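PDB 5C2V: hydrazine synthase alpha subunit from Candidatus Kuenenia stuttgartiensis, which condenses hydroxylamine, made in the gamma subunit of the hydrazine synthase complex, with ammonia to yield hydrazine, and carries two c-type hemes. Local coordinates for residues T124-I129 and N228-L233; S169-G174 and Y183-Y188. One frame throughout, in Å; residues are numbered along the deposited sequence.

Contact 1: residues T124-I129 and N228-L233; sequences TCRSPI and NFDPWL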
loop_
_atom_site.group_PDB
_atom_site.type_symbol
_atom_site.label_atom_id
_atom_site.label_comp_id
_atom_site.label_asym_id
_atom_site.label_seq_id
_atom_site.Cartn_x
_atom_site.Cartn_y
_atom_site.Cartn_z
ATOM N N THR D 124 4.518 -19.088 -29.748
ATOM C CA THR D 124 5.157 -17.822 -30.097
ATOM C C THR D 124 6.574 -17.720 -29.521
ATOM O O THR D 124 6.836 -18.199 -28.417
ATOM C CB THR D 124 4.325 -16.629 -29.587
ATOM O OG1 THR D 124 2.946 -16.831 -29.920
ATOM C CG2 THR D 124 4.811 -15.323 -30.200
ATOM N N CYS D 125 7.482 -17.095 -30.270
ATOM C CA CYS D 125 8.859 -16.889 -29.821
ATOM C C CYS D 125 9.322 -15.454 -30.071
ATOM O O CYS D 125 8.997 -14.866 -31.103
ATOM C CB CYS D 125 9.807 -17.862 -30.525
ATOM S SG CYS D 125 9.330 -19.599 -30.430
ATOM N N ARG D 126 10.084 -14.898 -29.134
ATOM C CA ARG D 126 10.648 -13.562 -29.307
ATOM C C ARG D 126 11.830 -13.270 -28.378
ATOM O O ARG D 126 12.183 -14.080 -27.514
ATOM C CB ARG D 126 9.565 -12.500 -29.100
ATOM C CG ARG D 126 8.914 -12.519 -27.726
ATOM C CD ARG D 126 7.875 -11.416 -27.602
ATOM N NE ARG D 126 8.454 -10.092 -27.815
ATOM C CZ ARG D 126 8.842 -9.280 -26.838
ATOM N NH1 ARG D 126 8.710 -9.652 -25.573
ATOM N NH2 ARG D 126 9.360 -8.094 -27.125
ATOM N N SER D 127 12.408 -12.085 -28.568
ATOM C CA SER D 127 13.580 -11.610 -27.827
ATOM C C SER D 127 14.724 -12.622 -27.707
ATOM O O SER D 127 15.092 -13.010 -26.599
ATOM C CB SER D 127 13.158 -11.156 -26.429
ATOM O OG SER D 127 12.280 -10.045 -26.499
ATOM N N PRO D 128 15.293 -13.054 -28.846
ATOM C CA PRO D 128 16.451 -13.951 -28.790
ATOM C C PRO D 128 17.748 -13.210 -28.468
ATOM O O PRO D 128 17.914 -12.064 -28.886
ATOM C CB PRO D 128 16.494 -14.542 -30.197
ATOM C CG PRO D 128 15.972 -13.446 -31.058
ATOM C CD PRO D 128 14.938 -12.712 -30.237
ATOM N N ILE D 129 18.650 -13.857 -27.737
ATOM C CA ILE D 129 19.981 -13.308 -27.491
ATOM C C ILE D 129 21.035 -14.399 -27.630
ATOM O O ILE D 129 20.738 -15.586 -27.476
ATOM C CB ILE D 129 20.108 -12.671 -26.087
ATOM C CG1 ILE D 129 19.811 -13.704 -24.999
ATOM C CG2 ILE D 129 19.201 -11.454 -25.954
ATOM C CD1 ILE D 129 20.062 -13.202 -23.596
ATOM N N ASN D 228 7.868 -15.080 -18.203
ATOM C CA ASN D 228 9.253 -14.634 -18.089
ATOM C C ASN D 228 9.714 -14.126 -19.447
ATOM O O ASN D 228 9.521 -14.801 -20.459
ATOM C CB ASN D 228 10.163 -15.763 -17.602
ATOM C CG ASN D 228 9.995 -16.054 -16.126
ATOM O OD1 ASN D 228 9.604 -15.183 -15.352
ATOM N ND2 ASN D 228 10.301 -17.283 -15.727
ATOM N N PHE D 229 10.313 -12.942 -19.481
ATOM C CA PHE D 229 10.619 -12.316 -20.762
ATOM C C PHE D 229 11.800 -11.354 -20.730
ATOM O O PHE D 229 12.382 -11.095 -19.676
ATOM C CB PHE D 229 9.382 -11.581 -21.279
ATOM C CG PHE D 229 8.863 -10.525 -20.338
ATOM C CD1 PHE D 229 7.995 -10.859 -19.309
ATOM C CD2 PHE D 229 9.231 -9.199 -20.491
ATOM C CE1 PHE D 229 7.514 -9.892 -18.447
ATOM C CE2 PHE D 229 8.753 -8.227 -19.631
ATOM C CZ PHE D 229 7.892 -8.575 -18.608
ATOM N N ASP D 230 12.120 -10.817 -21.905
ATOM C CA ASP D 230 13.228 -9.881 -22.101
ATOM C C ASP D 230 14.546 -10.333 -21.467
ATOM O O ASP D 230 15.047 -9.687 -20.548
ATOM C CB ASP D 230 12.844 -8.503 -21.558
ATOM C CG ASP D 230 11.741 -7.848 -22.368
ATOM O OD1 ASP D 230 11.122 -8.542 -23.203
ATOM O OD2 ASP D 230 11.489 -6.641 -22.169
ATOM N N PRO D 231 15.117 -11.445 -21.963
ATOM C CA PRO D 231 16.396 -11.927 -21.432
ATOM C C PRO D 231 17.582 -11.095 -21.918
ATOM O O PRO D 231 17.567 -10.601 -23.045
ATOM C CB PRO D 231 16.476 -13.357 -21.966
ATOM C CG PRO D 231 15.723 -13.307 -23.246
ATOM C CD PRO D 231 14.609 -12.314 -23.041
ATOM N N TRP D 232 18.595 -10.947 -21.070
ATOM C CA TRP D 232 19.791 -10.189 -21.417
ATOM C C TRP D 232 21.001 -10.775 -20.690
ATOM O O TRP D 232 20.909 -11.850 -20.095
ATOM C CB TRP D 232 19.610 -8.706 -21.080
ATOM C CG TRP D 232 20.523 -7.784 -21.839
ATOM C CD1 TRP D 232 21.463 -6.945 -21.313
ATOM C CD2 TRP D 232 20.587 -7.614 -23.262
ATOM N NE1 TRP D 232 22.104 -6.261 -22.318
ATOM C CE2 TRP D 232 21.586 -6.654 -23.524
ATOM C CE3 TRP D 232 19.896 -8.179 -24.340
ATOM C CZ2 TRP D 232 21.910 -6.247 -24.816
ATOM C CZ3 TRP D 232 20.220 -7.774 -25.623
ATOM C CH2 TRP D 232 21.218 -6.818 -25.849
ATOM N N LEU D 233 22.132 -10.079 -20.739
ATOM C CA LEU D 233 23.370 -10.604 -20.172
ATOM C C LEU D 233 23.846 -9.830 -18.945
ATOM O O LEU D 233 23.853 -8.599 -18.935
ATOM C CB LEU D 233 24.473 -10.605 -21.234
ATOM C CG LEU D 233 24.164 -11.371 -22.523
ATOM C CD1 LEU D 233 25.297 -11.218 -23.526
ATOM C CD2 LEU D 233 23.897 -12.838 -22.224
HETATM O O HOH W 1 10.553 -11.276 -24.322
#
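I129 meets P231, W232 and L233 through its branched side chain, the apolar end of a contact between two strands running nearly parallel, 13° apart, with axes 6.8 Å from each other at closest approach. From CB the side chain divides. The CG2 branch rests at the P231 carbonyl oxygen and packs against W232, its methyl 3.7 Å from CE3 and almost as near to CZ3. The other branch starts with CG1 between the backbone N and the carbonyl carbon (chi1 59°) and reaches CD1, which packs 3.9 Å from P231 CB and lies 4.1 Å from L233 CD2. Both strands belong to the six-bladed beta-propeller domain. Each begins its own antiparallel sheet, and their parallel, side-by-side course is consistent with first strands of successive blades facing one another near the propeller axis. Further back along 124-129, S127 O packs against CG of the P231 ring, and polar groups take over. R126 NH1 forms a salt bridge with D230 OD1 at 3.6 Å, the guanidinium and carboxylate planes standing 59° apart. S127 OG sits over the centre of the guanidinium, 3.4 Å above its plane. A water joins the strands here, hydrogen-bonded to S127 OG at 3.0 Å and accepting from D230 N at 2.9 Å. The charged groups are shared with other parts of the domain: R126 NE makes a second salt bridge with D81, while D230 OD2 receives the backbone N of Q288 and is also hydrogen-bonded to Y49 OH.

Contact 2: residues S169-G174 and Y183-Y188; sequences SGSPEG and YAYNLY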
loop_
_atom_site.group_PDB
_atom_site.type_symbol
_atom_site.label_atom_id
_atom_site.label_comp_id
_atom_site.label_asym_id
_atom_site.label_seq_id
_atom_site.Cartn_x
_atom_site.Cartn_y
_atom_site.Cartn_z
ATOM N N SER D 169 12.696 -15.962 -25.326
ATOM C CA SER D 169 11.438 -16.114 -24.609
ATOM C C SER D 169 10.405 -16.756 -25.523
ATOM O O SER D 169 10.305 -16.403 -26.694
ATOM C CB SER D 169 10.935 -14.763 -24.098
ATOM O OG SER D 169 9.689 -14.901 -23.438
ATOM N N GLY D 170 9.637 -17.702 -24.995
ATOM C CA GLY D 170 8.637 -18.370 -25.805
ATOM C C GLY D 170 7.464 -18.907 -25.013
ATOM O O GLY D 170 7.583 -19.209 -23.827
ATOM N N SER D 171 6.329 -19.041 -25.687
ATOM C CA SER D 171 5.107 -19.502 -25.044
ATOM C C SER D 171 4.358 -20.488 -25.931
ATOM O O SER D 171 4.295 -20.307 -27.143
ATOM C CB SER D 171 4.205 -18.313 -24.709
ATOM O OG SER D 171 2.909 -18.744 -24.332
ATOM N N PRO D 172 3.780 -21.532 -25.323
ATOM C CA PRO D 172 2.929 -22.463 -26.072
ATOM C C PRO D 172 1.568 -21.843 -26.383
ATOM O O PRO D 172 1.332 -20.686 -26.040
ATOM C CB PRO D 172 2.790 -23.657 -25.124
ATOM C CG PRO D 172 2.994 -23.079 -23.767
ATOM C CD PRO D 172 3.993 -21.971 -23.933
ATOM N N GLU D 173 0.690 -22.605 -27.025
ATOM C CA GLU D 173 -0.632 -22.103 -27.381
ATOM C C GLU D 173 -1.726 -22.902 -26.681
ATOM O O GLU D 173 -1.517 -24.050 -26.293
ATOM C CB GLU D 173 -0.827 -22.138 -28.897
ATOM C CG GLU D 173 -0.467 -20.832 -29.590
ATOM C CD GLU D 173 -0.144 -21.017 -31.060
ATOM O OE1 GLU D 173 -0.399 -22.118 -31.592
ATOM O OE2 GLU D 173 0.360 -20.059 -31.683
ATOM N N GLY D 174 -2.892 -22.284 -26.519
ATOM C CA GLY D 174 -3.975 -22.891 -25.769
ATOM C C GLY D 174 -3.652 -22.874 -24.288
ATOM O O GLY D 174 -4.057 -23.762 -23.537
ATOM N N TYR D 183 -1.663 -16.331 -22.990
ATOM C CA TYR D 183 -0.262 -16.675 -23.191
ATOM C C TYR D 183 0.432 -16.922 -21.853
ATOM O O TYR D 183 0.115 -16.267 -20.863
ATOM C CB TYR D 183 0.456 -15.563 -23.962
ATOM C CG TYR D 183 0.219 -14.174 -23.405
ATOM C CD1 TYR D 183 1.067 -13.633 -22.447
ATOM C CD2 TYR D 183 -0.851 -13.402 -23.844
ATOM C CE1 TYR D 183 0.854 -12.364 -21.938
ATOM C CE2 TYR D 183 -1.071 -12.131 -23.342
ATOM C CZ TYR D 183 -0.215 -11.618 -22.389
ATOM O OH TYR D 183 -0.431 -10.355 -21.885
ATOM N N ALA D 184 1.375 -17.859 -21.817
ATOM C CA ALA D 184 2.314 -17.920 -20.701
ATOM C C ALA D 184 3.733 -18.125 -21.220
ATOM O O ALA D 184 4.073 -19.198 -21.716
ATOM C CB ALA D 184 1.929 -19.030 -19.736
ATOM N N TYR D 185 4.560 -17.094 -21.086
ATOM C CA TYR D 185 5.939 -17.143 -21.561
ATOM C C TYR D 185 6.921 -17.759 -20.572
ATOM O O TYR D 185 6.703 -17.741 -19.360
ATOM C CB TYR D 185 6.405 -15.744 -21.958
ATOM C CG TYR D 185 5.864 -15.315 -23.300
ATOM C CD1 TYR D 185 4.624 -14.703 -23.407
ATOM C CD2 TYR D 185 6.585 -15.544 -24.465
ATOM C CE1 TYR D 185 4.122 -14.319 -24.634
ATOM C CE2 TYR D 185 6.091 -15.163 -25.697
ATOM C CZ TYR D 185 4.859 -14.551 -25.776
ATOM O OH TYR D 185 4.362 -14.168 -27.000
ATOM N N ASN D 186 8.005 -18.303 -21.113
ATOM C CA ASN D 186 9.120 -18.788 -20.316
ATOM C C ASN D 186 10.422 -18.648 -21.097
ATOM O O ASN D 186 10.415 -18.210 -22.248
ATOM C CB ASN D 186 8.891 -20.238 -19.901
ATOM C CG ASN D 186 8.105 -20.355 -18.610
ATOM O OD1 ASN D 186 8.398 -19.670 -17.631
ATOM N ND2 ASN D 186 7.112 -21.235 -18.597
ATOM N N LEU D 187 11.538 -19.016 -20.478
ATOM C CA LEU D 187 12.831 -18.900 -21.142
ATOM C C LEU D 187 13.316 -20.244 -21.675
ATOM O O LEU D 187 13.190 -21.275 -21.014
ATOM C CB LEU D 187 13.875 -18.304 -20.195
ATOM C CG LEU D 187 13.686 -16.835 -19.811
ATOM C CD1 LEU D 187 14.879 -16.330 -19.013
ATOM C CD2 LEU D 187 13.462 -15.976 -21.048
ATOM N N TYR D 188 13.867 -20.213 -22.884
ATOM C CA TYR D 188 14.414 -21.396 -23.530
ATOM C C TYR D 188 15.871 -21.178 -23.917
ATOM O O TYR D 188 16.243 -20.099 -24.398
ATOM C CB TYR D 188 13.612 -21.756 -24.782
ATOM C CG TYR D 188 12.252 -22.366 -24.532
ATOM C CD1 TYR D 188 11.132 -21.566 -24.349
ATOM C CD2 TYR D 188 12.084 -23.744 -24.510
ATOM C CE1 TYR D 188 9.885 -22.122 -24.132
ATOM C CE2 TYR D 188 10.842 -24.310 -24.295
ATOM C CZ TYR D 188 9.746 -23.494 -24.106
ATOM O OH TYR D 188 8.507 -24.052 -23.891
#
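S171 and Y185 pack closely where 169-174 and 183-188 come together: S171 CB stands over the middle of the Y185 ring in a CH-pi contact, 3.6 Å from the centroid and 8° off the ring normal. OG of S171, anti to its own backbone N (chi1 168°), turns toward 183-188 and accepts a weak hydrogen bond from A184 N at 3.1 Å. Next to this the backbones pair. G170 N donates to N186 O and N186 N to G170 O, both at 2.9 Å, the hydrogen-bonded pair of the ladder. The Y188 ring brings its edge to G170 O, with CE1 3.7 Å away. S169 and L187 form the following, non-hydrogen-bonded pair, where L187 CD2 packs against S169 CB, while S169 OG lies 3.3 Å from Y185 CD2 and has its hydrogen bond with N228 O. The Y185 hydroxyl is hydrogen-bonded to H51. All of this is buried. Toward P172 the contact thins out: this exposed proline offers CD to A184 O at 3.6 Å, and beyond it the chain departs into the connection leading to Y183. The arrangement is that of a beta-hairpin with a long connection, its antiparallel strands 154-171 and 186-191 being neighbours in one sheet of the propeller domain.

The two contacts share a sheet, since strand 124-131 of contact 1 is the neighbour of strand 154-171 of contact 2, joined to it by probable backbone hydrogen bonds from R126 N to S169 O and from T124 N to S171 O. Contact 2 works within this sheet and contact 1 between two sheets. Backbone hydrogen bonding and an aromatic face make up the largely buried contact 2; the partly buried contact 1 instead relies on side chains, an ion pair and a water. Along the chain contact 2 is nested in the loop that contact 1 closes, and T124 CG2 also packs against Y185 OH. Neither involves another subunit.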